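Local atomic coordinates of uncharacterized protein MJ1460 (PDB entry 2OSO), a protein that is of unknown function but belongs to the vinyl-4-reductase (V4R) family and binds a zinc ion. Residues P97-L102 with V152-E157. The protein carries 3 engineered substitutions. Numbering follows the deposited sequence.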
loop_
_atom_site.group_PDB
_atom_site.type_symbol
_atom_site.label_atom_id
_atom_site.label_comp_id
_atom_site.label_asym_id
_atom_site.label_seq_id
_atom_site.Cartn_x
_atom_site.Cartn_y
_atom_site.Cartn_z
ATOM N N PRO A 97 4.366 21.473 23.599
ATOM C CA PRO A 97 3.831 20.381 22.774
ATOM C C PRO A 97 2.310 20.204 22.902
ATOM O O PRO A 97 1.722 20.571 23.930
ATOM C CB PRO A 97 4.573 19.159 23.325
ATOM C CG PRO A 97 4.903 19.512 24.715
ATOM C CD PRO A 97 5.125 20.969 24.758
ATOM N N TYR A 98 1.693 19.657 21.863
ATOM C CA TYR A 98 0.266 19.393 21.825
ATOM C C TYR A 98 0.019 17.902 21.878
ATOM O O TYR A 98 0.951 17.094 21.825
ATOM C CB TYR A 98 -0.344 19.949 20.510
ATOM C CG TYR A 98 0.168 21.320 20.106
ATOM C CD1 TYR A 98 -0.218 22.457 20.800
ATOM C CD2 TYR A 98 1.015 21.479 19.009
ATOM C CE1 TYR A 98 0.245 23.683 20.474
ATOM C CE2 TYR A 98 1.487 22.737 18.638
ATOM C CZ TYR A 98 1.092 23.857 19.387
ATOM O OH TYR A 98 1.501 25.134 19.077
ATOM N N LYS A 99 -1.247 17.533 21.965
ATOM C CA LYS A 99 -1.639 16.147 21.933
ATOM C C LYS A 99 -2.778 16.039 20.980
ATOM O O LYS A 99 -3.660 16.887 20.972
ATOM C CB LYS A 99 -2.069 15.641 23.311
ATOM C CG LYS A 99 -0.896 15.500 24.276
ATOM C CD LYS A 99 -1.212 14.509 25.357
ATOM C CE LYS A 99 -0.386 14.722 26.630
ATOM N NZ LYS A 99 1.014 14.270 26.491
ATOM N N ILE A 100 -2.741 14.997 20.170
ATOM C CA ILE A 100 -3.835 14.658 19.282
ATOM C C ILE A 100 -4.113 13.154 19.385
ATOM O O ILE A 100 -3.244 12.360 19.736
ATOM C CB ILE A 100 -3.545 15.113 17.810
ATOM C CG1 ILE A 100 -2.425 14.359 17.171
ATOM C CG2 ILE A 100 -3.114 16.557 17.765
ATOM C CD1 ILE A 100 -1.953 15.092 15.842
ATOM N N LYS A 101 -5.342 12.765 19.097
ATOM C CA LYS A 101 -5.732 11.385 19.293
ATOM C C LYS A 101 -6.279 10.806 17.996
ATOM O O LYS A 101 -6.828 11.514 17.151
ATOM C CB LYS A 101 -6.745 11.262 20.418
ATOM C CG LYS A 101 -6.314 11.851 21.812
ATOM C CD LYS A 101 -7.173 11.192 22.938
ATOM C CE LYS A 101 -7.064 11.844 24.353
ATOM N NZ LYS A 101 -8.114 11.307 25.337
ATOM N N LEU A 102 -6.126 9.504 17.847
ATOM C CA LEU A 102 -6.797 8.771 16.795
ATOM C C LEU A 102 -7.739 7.620 17.304
ATOM O O LEU A 102 -7.374 6.751 18.127
ATOM C CB LEU A 102 -5.762 8.303 15.771
ATOM C CG LEU A 102 -6.259 7.584 14.513
ATOM C CD1 LEU A 102 -6.982 8.489 13.491
ATOM C CD2 LEU A 102 -5.024 6.907 13.882
ATOM N N VAL A 152 -2.746 7.992 21.047
ATOM C CA VAL A 152 -2.390 9.340 21.455
ATOM C C VAL A 152 -0.988 9.692 20.968
ATOM O O VAL A 152 -0.015 8.973 21.205
ATOM C CB VAL A 152 -2.473 9.524 22.963
ATOM C CG1 VAL A 152 -2.077 10.964 23.346
ATOM C CG2 VAL A 152 -3.861 9.171 23.488
ATOM N N PHE A 153 -0.923 10.840 20.306
ATOM C CA PHE A 153 0.306 11.371 19.726
ATOM C C PHE A 153 0.675 12.711 20.377
ATOM O O PHE A 153 -0.150 13.630 20.457
ATOM C CB PHE A 153 0.137 11.555 18.224
ATOM C CG PHE A 153 -0.284 10.283 17.469
ATOM C CD1 PHE A 153 -1.641 9.949 17.341
ATOM C CD2 PHE A 153 0.657 9.470 16.863
ATOM C CE1 PHE A 153 -2.046 8.798 16.617
ATOM C CE2 PHE A 153 0.258 8.283 16.153
ATOM C CZ PHE A 153 -1.094 7.985 15.999
ATOM N N GLU A 154 1.936 12.801 20.785
ATOM C CA GLU A 154 2.579 14.016 21.290
ATOM C C GLU A 154 3.203 14.792 20.100
ATOM O O GLU A 154 4.003 14.201 19.331
ATOM C CB GLU A 154 3.707 13.548 22.197
ATOM C CG GLU A 154 4.022 14.309 23.394
ATOM C CD GLU A 154 4.728 13.378 24.402
ATOM O OE1 GLU A 154 5.693 12.668 23.963
ATOM O OE2 GLU A 154 4.281 13.280 25.570
ATOM N N VAL A 155 2.819 16.070 19.928
ATOM C CA VAL A 155 3.297 16.913 18.806
ATOM C C VAL A 155 4.219 17.998 19.331
ATOM O O VAL A 155 3.796 18.833 20.141
ATOM C CB VAL A 155 2.138 17.611 18.015
ATOM C CG1 VAL A 155 2.702 18.448 16.807
ATOM C CG2 VAL A 155 1.119 16.604 17.539
ATOM N N LYS A 156 5.450 18.015 18.825
ATOM C CA LYS A 156 6.497 18.918 19.260
ATOM C C LYS A 156 7.011 19.724 18.095
ATOM O O LYS A 156 7.256 19.209 17.007
ATOM C CB LYS A 156 7.674 18.154 19.816
ATOM C CG LYS A 156 7.452 17.584 21.209
ATOM C CD LYS A 156 8.585 16.629 21.597
ATOM C CE LYS A 156 8.595 15.353 20.732
ATOM N NZ LYS A 156 7.240 14.705 20.475
ATOM N N GLU A 157 7.201 21.005 18.342
ATOM C CA GLU A 157 7.710 21.912 17.344
ATOM C C GLU A 157 9.223 21.889 17.533
ATOM O O GLU A 157 9.708 21.937 18.678
ATOM C CB GLU A 157 7.115 23.286 17.644
ATOM C CG GLU A 157 7.079 24.230 16.535
ATOM C CD GLU A 157 6.753 25.645 16.997
ATOM O OE1 GLU A 157 5.626 25.875 17.493
ATOM O OE2 GLU A 157 7.619 26.523 16.816
#
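Val152 packs beside the aliphatic chain of Lys101, its CG2 3.9 Å from Lys101 CD, and its CG1 meets CD of Lys99, whose side chain crosses it at a slant. The two segments are neighbouring strands of the antiparallel sheet of the V4R domain, and they form its central pair, with strand 83-85 beyond one and strand 135-142 beyond the other. Tyr98 pairs with Val155 and Ile100 with Phe153 through two backbone hydrogen bonds each. Phe153 N to Ile100 O is 2.8 Å, with the donor nearly in line with the C=O bond. Val155 N instead sits above the carbonyl plane of Tyr98, although its N-H points almost straight at O (176°).

Side chains alternate between the two faces. Lys99, Lys101, Val152 and Glu154 share one. Here Lys99 and Glu154 run side by side, and a bend at chi4 of Lys99 (-75°) places Lys99 NZ 3.5 Å from Glu154 OE2 in a long salt bridge. An alanine in place of Val152 would probably leave the methylene chains of Lys99 and Lys101 with less apolar support and more freedom to turn.

The other face carries Tyr98, Ile100, Phe153 and Val155, and helix 118-132 packs on the last three. Ile100 touches its direct partner Phe153 and, diagonally, Val155. Its CG1 touches Phe153 CB, and CG1 stands between the backbone N and the carbonyl carbon (chi1 67°). Ile100 CD1 ends 3.8 Å from Val155 CG2. At the C-terminal end of segment 97-102, Leu102 CB meets the edge of the Phe153 ring at CE1, 3.8 Å away and in the ring plane.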